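Local coordinates for methyl-CpG-binding domain protein 3 (Homo sapiens, PDB 6CCG) that binds methylated CpG DNA through its methyl-CpG-binding domain, reading a methylcytosine and the guanine that follows it, at residues 19-24 and 33-38; 12-17 and 57-62. All coordinates share one frame; numbering follows the deposited sequence.

Interaction 1 of 2, residues 19-24 and 33-38; sequences REEVPR and RDVFYY. With nucleotides of chain C.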
loop_
_atom_site.group_PDB
_atom_site.type_symbol
_atom_site.label_atom_id
_atom_site.label_comp_id
_atom_site.label_asym_id
_atom_site.label_seq_id
_atom_site.Cartn_x
_atom_site.Cartn_y
_atom_site.Cartn_z
ATOM N N ARG A 19 -3.860 -3.327 2.383
ATOM C CA ARG A 19 -3.362 -1.943 2.398
ATOM C C ARG A 19 -3.564 -1.349 3.822
ATOM O O ARG A 19 -4.558 -1.613 4.453
ATOM C CB ARG A 19 -4.141 -1.078 1.382
ATOM C CG ARG A 19 -3.753 0.404 1.354
ATOM C CD ARG A 19 -4.431 1.171 0.189
ATOM N NE ARG A 19 -4.068 2.596 0.227
ATOM C CZ ARG A 19 -4.656 3.511 0.992
ATOM N NH1 ARG A 19 -5.682 3.192 1.807
ATOM N NH2 ARG A 19 -4.234 4.775 0.940
ATOM N N GLU A 20 -2.585 -0.577 4.289
ATOM C CA GLU A 20 -2.617 0.012 5.626
ATOM C C GLU A 20 -2.237 1.476 5.538
ATOM O O GLU A 20 -1.301 1.836 4.817
ATOM C CB GLU A 20 -1.652 -0.712 6.577
ATOM C CG GLU A 20 -1.520 -0.103 7.971
ATOM C CD GLU A 20 -0.490 -0.827 8.801
ATOM O OE1 GLU A 20 0.720 -0.749 8.466
ATOM O OE2 GLU A 20 -0.885 -1.479 9.784
ATOM N N GLU A 21 -2.996 2.313 6.268
ATOM C CA GLU A 21 -2.694 3.731 6.455
ATOM C C GLU A 21 -2.369 3.910 7.916
ATOM O O GLU A 21 -3.130 3.444 8.759
ATOM C CB GLU A 21 -3.909 4.592 6.163
ATOM C CG GLU A 21 -4.387 4.574 4.741
ATOM C CD GLU A 21 -5.645 5.394 4.550
ATOM O OE1 GLU A 21 -5.952 6.250 5.393
ATOM O OE2 GLU A 21 -6.329 5.184 3.544
ATOM N N VAL A 22 -1.247 4.570 8.217
ATOM C CA VAL A 22 -0.805 4.798 9.587
ATOM C C VAL A 22 -0.517 6.303 9.723
ATOM O O VAL A 22 0.530 6.756 9.300
ATOM C CB VAL A 22 0.482 4.019 9.928
ATOM C CG1 VAL A 22 0.894 4.269 11.388
ATOM C CG2 VAL A 22 0.310 2.520 9.658
ATOM N N PRO A 23 -1.462 7.079 10.306
ATOM C CA PRO A 23 -1.142 8.481 10.501
ATOM C C PRO A 23 -0.011 8.642 11.522
ATOM O O PRO A 23 0.008 7.958 12.558
ATOM C CB PRO A 23 -2.450 9.095 11.047
ATOM C CG PRO A 23 -3.226 7.957 11.606
ATOM C CD PRO A 23 -2.692 6.671 11.013
ATOM N N ARG A 24 0.903 9.545 11.227
ATOM C CA ARG A 24 1.980 9.907 12.168
ATOM C C ARG A 24 1.425 10.691 13.347
ATOM O O ARG A 24 0.622 11.603 13.154
ATOM C CB ARG A 24 3.054 10.712 11.446
ATOM C CG ARG A 24 3.750 9.896 10.368
ATOM C CD ARG A 24 4.774 10.715 9.665
ATOM N NE ARG A 24 5.371 9.977 8.556
ATOM C CZ ARG A 24 6.555 10.251 7.997
ATOM N NH1 ARG A 24 7.331 11.261 8.438
ATOM N NH2 ARG A 24 6.978 9.514 7.000
ATOM N N ARG A 33 -0.057 10.596 6.522
ATOM C CA ARG A 33 -0.484 9.216 6.509
ATOM C C ARG A 33 0.530 8.453 5.685
ATOM O O ARG A 33 0.620 8.671 4.511
ATOM C CB ARG A 33 -1.903 9.102 5.900
ATOM C CG ARG A 33 -2.902 10.107 6.488
ATOM C CD ARG A 33 -4.329 9.899 5.976
ATOM N NE ARG A 33 -4.869 8.642 6.484
ATOM C CZ ARG A 33 -5.304 8.425 7.737
ATOM N NH1 ARG A 33 -5.303 9.392 8.645
ATOM N NH2 ARG A 33 -5.754 7.199 8.080
ATOM N N ASP A 34 1.310 7.605 6.331
ATOM C CA ASP A 34 2.128 6.604 5.619
ATOM C C ASP A 34 1.207 5.481 5.172
ATOM O O ASP A 34 0.294 5.067 5.921
ATOM C CB ASP A 34 3.224 6.036 6.525
ATOM C CG ASP A 34 4.204 7.087 6.946
ATOM O OD1 ASP A 34 5.023 7.532 6.102
ATOM O OD2 ASP A 34 4.125 7.504 8.129
ATOM N N VAL A 35 1.478 4.975 3.970
ATOM C CA VAL A 35 0.728 3.881 3.370
ATOM C C VAL A 35 1.683 2.690 3.188
ATOM O O VAL A 35 2.790 2.867 2.680
ATOM C CB VAL A 35 0.148 4.336 2.017
ATOM C CG1 VAL A 35 -0.527 3.163 1.267
ATOM C CG2 VAL A 35 -0.842 5.451 2.255
ATOM N N PHE A 36 1.244 1.517 3.653
ATOM C CA PHE A 36 1.954 0.264 3.529
ATOM C C PHE A 36 1.053 -0.764 2.822
ATOM O O PHE A 36 -0.178 -0.625 2.837
ATOM C CB PHE A 36 2.348 -0.240 4.902
ATOM C CG PHE A 36 3.155 0.758 5.698
ATOM C CD1 PHE A 36 4.468 1.052 5.337
ATOM C CD2 PHE A 36 2.558 1.492 6.733
ATOM C CE1 PHE A 36 5.229 2.038 6.059
ATOM C CE2 PHE A 36 3.304 2.423 7.465
ATOM C CZ PHE A 36 4.635 2.706 7.126
ATOM N N TYR A 37 1.678 -1.759 2.199
ATOM C CA TYR A 37 0.980 -2.952 1.671
ATOM C C TYR A 37 1.573 -4.234 2.270
ATOM O O TYR A 37 2.780 -4.295 2.573
ATOM C CB TYR A 37 1.040 -3.002 0.150
ATOM C CG TYR A 37 0.297 -1.863 -0.460
ATOM C CD1 TYR A 37 -1.061 -1.955 -0.731
ATOM C CD2 TYR A 37 0.936 -0.641 -0.668
ATOM C CE1 TYR A 37 -1.763 -0.863 -1.239
ATOM C CE2 TYR A 37 0.255 0.455 -1.171
ATOM C CZ TYR A 37 -1.083 0.340 -1.467
ATOM O OH TYR A 37 -1.716 1.404 -1.969
ATOM N N TYR A 38 0.727 -5.225 2.481
ATOM C CA TYR A 38 1.163 -6.493 3.046
ATOM C C TYR A 38 0.846 -7.578 2.066
ATOM O O TYR A 38 -0.283 -7.641 1.546
ATOM C CB TYR A 38 0.514 -6.748 4.393
ATOM C CG TYR A 38 0.959 -5.756 5.452
ATOM C CD1 TYR A 38 0.334 -4.524 5.578
ATOM C CD2 TYR A 38 2.014 -6.061 6.331
ATOM C CE1 TYR A 38 0.744 -3.599 6.548
ATOM C CE2 TYR A 38 2.438 -5.160 7.303
ATOM C CZ TYR A 38 1.805 -3.930 7.421
ATOM O OH TYR A 38 2.226 -3.031 8.394
ATOM N N1 5CM C 6 10.039 9.019 10.648
ATOM C C2 5CM C 6 11.189 8.731 9.840
ATOM N N3 5CM C 6 11.115 7.835 8.811
ATOM C C4 5CM C 6 9.952 7.191 8.524
ATOM C C5 5CM C 6 8.749 7.469 9.343
ATOM C C5A 5CM C 6 7.403 6.807 9.120
ATOM C C6 5CM C 6 8.850 8.390 10.381
ATOM O O2 5CM C 6 12.300 9.268 10.005
ATOM N N4 5CM C 6 9.954 6.314 7.497
ATOM C "C1'" 5CM C 6 10.130 9.984 11.748
ATOM C "C2'" 5CM C 6 9.767 11.369 11.265
ATOM C "C3'" 5CM C 6 9.009 12.026 12.366
ATOM C "C4'" 5CM C 6 9.123 11.003 13.473
ATOM O "O4'" 5CM C 6 9.234 9.734 12.821
ATOM O "O3'" 5CM C 6 9.666 13.180 12.854
ATOM C "C5'" 5CM C 6 7.984 11.046 14.427
ATOM O "O5'" 5CM C 6 6.922 10.280 13.905
ATOM P P 5CM C 6 6.218 9.473 15.051
ATOM O OP1 5CM C 6 6.503 10.236 16.289
ATOM O OP2 5CM C 6 4.790 9.109 14.659
ATOM P P DG C 7 9.747 14.538 12.017
ATOM O OP1 DG C 7 9.969 15.636 13.026
ATOM O OP2 DG C 7 8.594 14.644 11.093
ATOM O "O5'" DG C 7 11.126 14.401 11.229
ATOM C "C5'" DG C 7 12.374 14.217 11.932
ATOM C "C4'" DG C 7 13.521 14.091 10.955
ATOM O "O4'" DG C 7 13.301 12.937 10.088
ATOM C "C3'" DG C 7 13.695 15.282 10.020
ATOM O "O3'" DG C 7 15.101 15.506 9.804
ATOM C "C2'" DG C 7 12.954 14.846 8.767
ATOM C "C1'" DG C 7 13.199 13.342 8.729
ATOM N N9 DG C 7 12.135 12.534 8.122
ATOM C C8 DG C 7 10.812 12.558 8.486
ATOM N N7 DG C 7 10.090 11.668 7.860
ATOM C C5 DG C 7 10.991 11.011 7.039
ATOM C C6 DG C 7 10.771 9.997 6.080
ATOM O O6 DG C 7 9.713 9.422 5.801
ATOM N N1 DG C 7 11.953 9.636 5.435
ATOM C C2 DG C 7 13.187 10.203 5.676
ATOM N N2 DG C 7 14.214 9.731 4.947
ATOM N N3 DG C 7 13.393 11.182 6.546
ATOM C C4 DG C 7 12.263 11.523 7.198
HETATM O O HOH W 1 3.155 6.201 10.008
#

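Interaction 2 of 2, residues 12-17 and 57-62; sequences ALPQGW and GSMDLS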
loop_
_atom_site.group_PDB
_atom_site.type_symbol
_atom_site.label_atom_id
_atom_site.label_comp_id
_atom_site.label_asym_id
_atom_site.label_seq_id
_atom_site.Cartn_x
_atom_site.Cartn_y
_atom_site.Cartn_z
ATOM N N ALA A 12 -7.449 -3.659 -5.474
ATOM C CA ALA A 12 -6.649 -3.396 -6.666
ATOM C C ALA A 12 -5.472 -4.393 -6.863
ATOM O O ALA A 12 -4.870 -4.398 -7.916
ATOM C CB ALA A 12 -6.129 -1.971 -6.641
ATOM N N LEU A 13 -5.152 -5.186 -5.832
ATOM C CA LEU A 13 -4.037 -6.154 -5.851
ATOM C C LEU A 13 -4.596 -7.603 -5.746
ATOM O O LEU A 13 -5.782 -7.785 -5.511
ATOM C CB LEU A 13 -3.069 -5.848 -4.688
ATOM C CG LEU A 13 -2.424 -4.450 -4.694
ATOM C CD1 LEU A 13 -1.650 -4.232 -3.418
ATOM C CD2 LEU A 13 -1.512 -4.273 -5.891
ATOM N N PRO A 14 -3.739 -8.631 -5.920
ATOM C CA PRO A 14 -4.273 -10.002 -5.928
ATOM C C PRO A 14 -4.876 -10.402 -4.582
ATOM O O PRO A 14 -4.705 -9.680 -3.571
ATOM C CB PRO A 14 -3.036 -10.860 -6.250
ATOM C CG PRO A 14 -2.158 -9.958 -7.016
ATOM C CD PRO A 14 -2.317 -8.625 -6.283
ATOM N N GLN A 15 -5.567 -11.522 -4.584
ATOM C CA GLN A 15 -6.207 -12.089 -3.379
ATOM C C GLN A 15 -5.237 -12.159 -2.219
ATOM O O GLN A 15 -4.087 -12.594 -2.371
ATOM C CB GLN A 15 -6.768 -13.505 -3.663
ATOM N N GLY A 16 -5.688 -11.667 -1.069
ATOM C CA GLY A 16 -4.912 -11.692 0.161
ATOM C C GLY A 16 -3.972 -10.517 0.427
ATOM O O GLY A 16 -3.421 -10.441 1.507
ATOM N N TRP A 17 -3.770 -9.608 -0.550
ATOM C CA TRP A 17 -2.910 -8.438 -0.320
ATOM C C TRP A 17 -3.718 -7.388 0.450
ATOM O O TRP A 17 -4.899 -7.155 0.150
ATOM C CB TRP A 17 -2.383 -7.832 -1.620
ATOM C CG TRP A 17 -1.223 -8.576 -2.217
ATOM C CD1 TRP A 17 -1.286 -9.744 -2.966
ATOM C CD2 TRP A 17 0.153 -8.212 -2.164
ATOM N NE1 TRP A 17 -0.026 -10.113 -3.370
ATOM C CE2 TRP A 17 0.879 -9.206 -2.894
ATOM C CE3 TRP A 17 0.863 -7.156 -1.567
ATOM C CZ2 TRP A 17 2.273 -9.164 -3.040
ATOM C CZ3 TRP A 17 2.228 -7.115 -1.708
ATOM C CH2 TRP A 17 2.930 -8.135 -2.459
ATOM N N GLY A 57 5.583 -8.537 -12.437
ATOM C CA GLY A 57 5.375 -9.638 -13.397
ATOM C C GLY A 57 3.930 -10.102 -13.379
ATOM O O GLY A 57 3.222 -9.972 -14.380
ATOM N N SER A 58 3.499 -10.616 -12.215
ATOM C CA SER A 58 2.103 -11.058 -11.948
ATOM C C SER A 58 1.005 -10.175 -12.559
ATOM O O SER A 58 -0.032 -10.690 -12.981
ATOM C CB SER A 58 1.838 -11.111 -10.425
ATOM O OG SER A 58 2.721 -11.990 -9.763
ATOM N N MET A 59 1.216 -8.847 -12.558
ATOM C CA MET A 59 0.184 -7.904 -12.990
ATOM C C MET A 59 0.731 -6.560 -13.426
ATOM O O MET A 59 1.857 -6.183 -13.085
ATOM C CB MET A 59 -0.773 -7.666 -11.838
ATOM C CG MET A 59 -0.088 -7.070 -10.609
ATOM S SD MET A 59 -1.227 -6.815 -9.287
ATOM C CE MET A 59 -2.159 -5.394 -9.847
ATOM N N ASP A 60 -0.127 -5.814 -14.108
ATOM C CA ASP A 60 0.162 -4.463 -14.578
ATOM C C ASP A 60 0.055 -3.454 -13.410
ATOM O O ASP A 60 -1.035 -3.188 -12.922
ATOM C CB ASP A 60 -0.852 -4.114 -15.678
ATOM C CG ASP A 60 -0.545 -2.815 -16.409
ATOM O OD1 ASP A 60 0.449 -2.131 -16.094
ATOM O OD2 ASP A 60 -1.322 -2.499 -17.336
ATOM N N LEU A 61 1.189 -2.909 -12.981
ATOM C CA LEU A 61 1.212 -1.821 -11.964
ATOM C C LEU A 61 1.487 -0.434 -12.539
ATOM O O LEU A 61 1.679 0.513 -11.769
ATOM C CB LEU A 61 2.237 -2.116 -10.861
ATOM C CG LEU A 61 1.965 -3.283 -9.935
ATOM C CD1 LEU A 61 3.095 -3.395 -8.944
ATOM C CD2 LEU A 61 0.645 -3.151 -9.199
ATOM N N SER A 62 1.463 -0.280 -13.860
ATOM C CA SER A 62 1.803 1.022 -14.467
ATOM C C SER A 62 0.853 2.162 -14.019
ATOM O O SER A 62 1.303 3.288 -13.806
ATOM C CB SER A 62 1.841 0.918 -15.986
ATOM O OG SER A 62 0.630 0.399 -16.485
#

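Interaction 1 of 2, residues 19-24 and 33-38
The antiparallel hairpin of strands 18-23 and 33-38, the inner strands of the four-stranded sheet, brings R24 and D34 to the methylated CpG step at its loop end. E20-F36 and V22-D34 are its hydrogen-bonded pairs, each joined by two N-H to O bonds. The extended R24 chain crosses D34 at about a right angle, guanidinium and carboxylate nearly coplanar: NE reaches D34 OD2 at 2.8 Å, and NH2 meets the syn lone pair of D34 OD1 at 2.9 Å. Thus held, R24 presents NH1 to N7 (2.8 Å) and NH2 to O6 (3.0 Å) of DG7 of chain C, while C5 and the methyl carbon C5A of 5CM6 of chain C lie over one guanidinium face, C5 offset toward its rim. D34 OD2 is also 3.5 Å from that C5A. An alanine in place of R24 would probably leave N7 and O6 of DG7 of chain C without these two donors and the D34 carboxylate without its charged mate. On one face R33 crosses to E21, gripping OE1 with NE and NH2, and R19, on E21's own strand, takes OE2 with NH1. On the other, Y38 OH donates to E20 OE1 (2.7 Å) from above the carboxylate plane, and V22 CG2 packs at the F36 ring edge. Strands 6-9 and 44-45 flank the hairpin, and Y37 OH hydrogen-bonds the backbone O of F66.

Interaction 2 of 2, residues 12-17 and 57-62
M59 lays its thioether against the start of the 12-17 loop, SD lying 3.7 Å from P14 CD and 4.0 Å from P14 CG. Its CG sits between the backbone N and the carbonyl carbon (chi1 61°), and the chain bends at chi3 (-74°), which carries CE to within 3.5 Å of the carbonyl oxygen A12 O. The same methyl group approaches L13 CD2 at 4.2 Å, the two side chains crossing at about a right angle. L13 CD2 also meets L61 CD2 at 4.1 Å, these side chains again crossing at about a right angle, so one leucine branch touches both M59 and L61. No hydrogen bond joins the segments, and the contact is a small apolar one between two loops: 12-17 lies in the loop between strands 6-9 and 18-23 of the main sheet, 57-62 in the loop between helix 48-55 and strand 64-65. Each loop has its own internal brace. A type II beta turn runs from P14 to W17, and D60 OD1 accepts from both S62 N, at 3.1 Å, and S62 OG, at 2.6 Å, the backbone bond forming an Asx turn. L55 of helix 48-55 packs against L13 and P14, while F64 lies against A12 and L13.

Interaction 1 and interaction 2 lie on opposite sides of the centre of the chain, with their own centres 18 Å apart, yet they meet directly. Y37 CD1 of the hairpin packs on L13 CD1 at 3.6 Å, and Y38 O lies 3.4 Å from W17 CE3, so the 12-17 loop that meets 57-62 also touches the end of strand 33-38. Both strands of the hairpin lie in the chain between 12-17 and 57-62. Only interaction 1 handles the methylated CpG step itself; the nearest atom of interaction 2 is about 9 Å from the bound DNA, and it is packing between two loops, only partly buried.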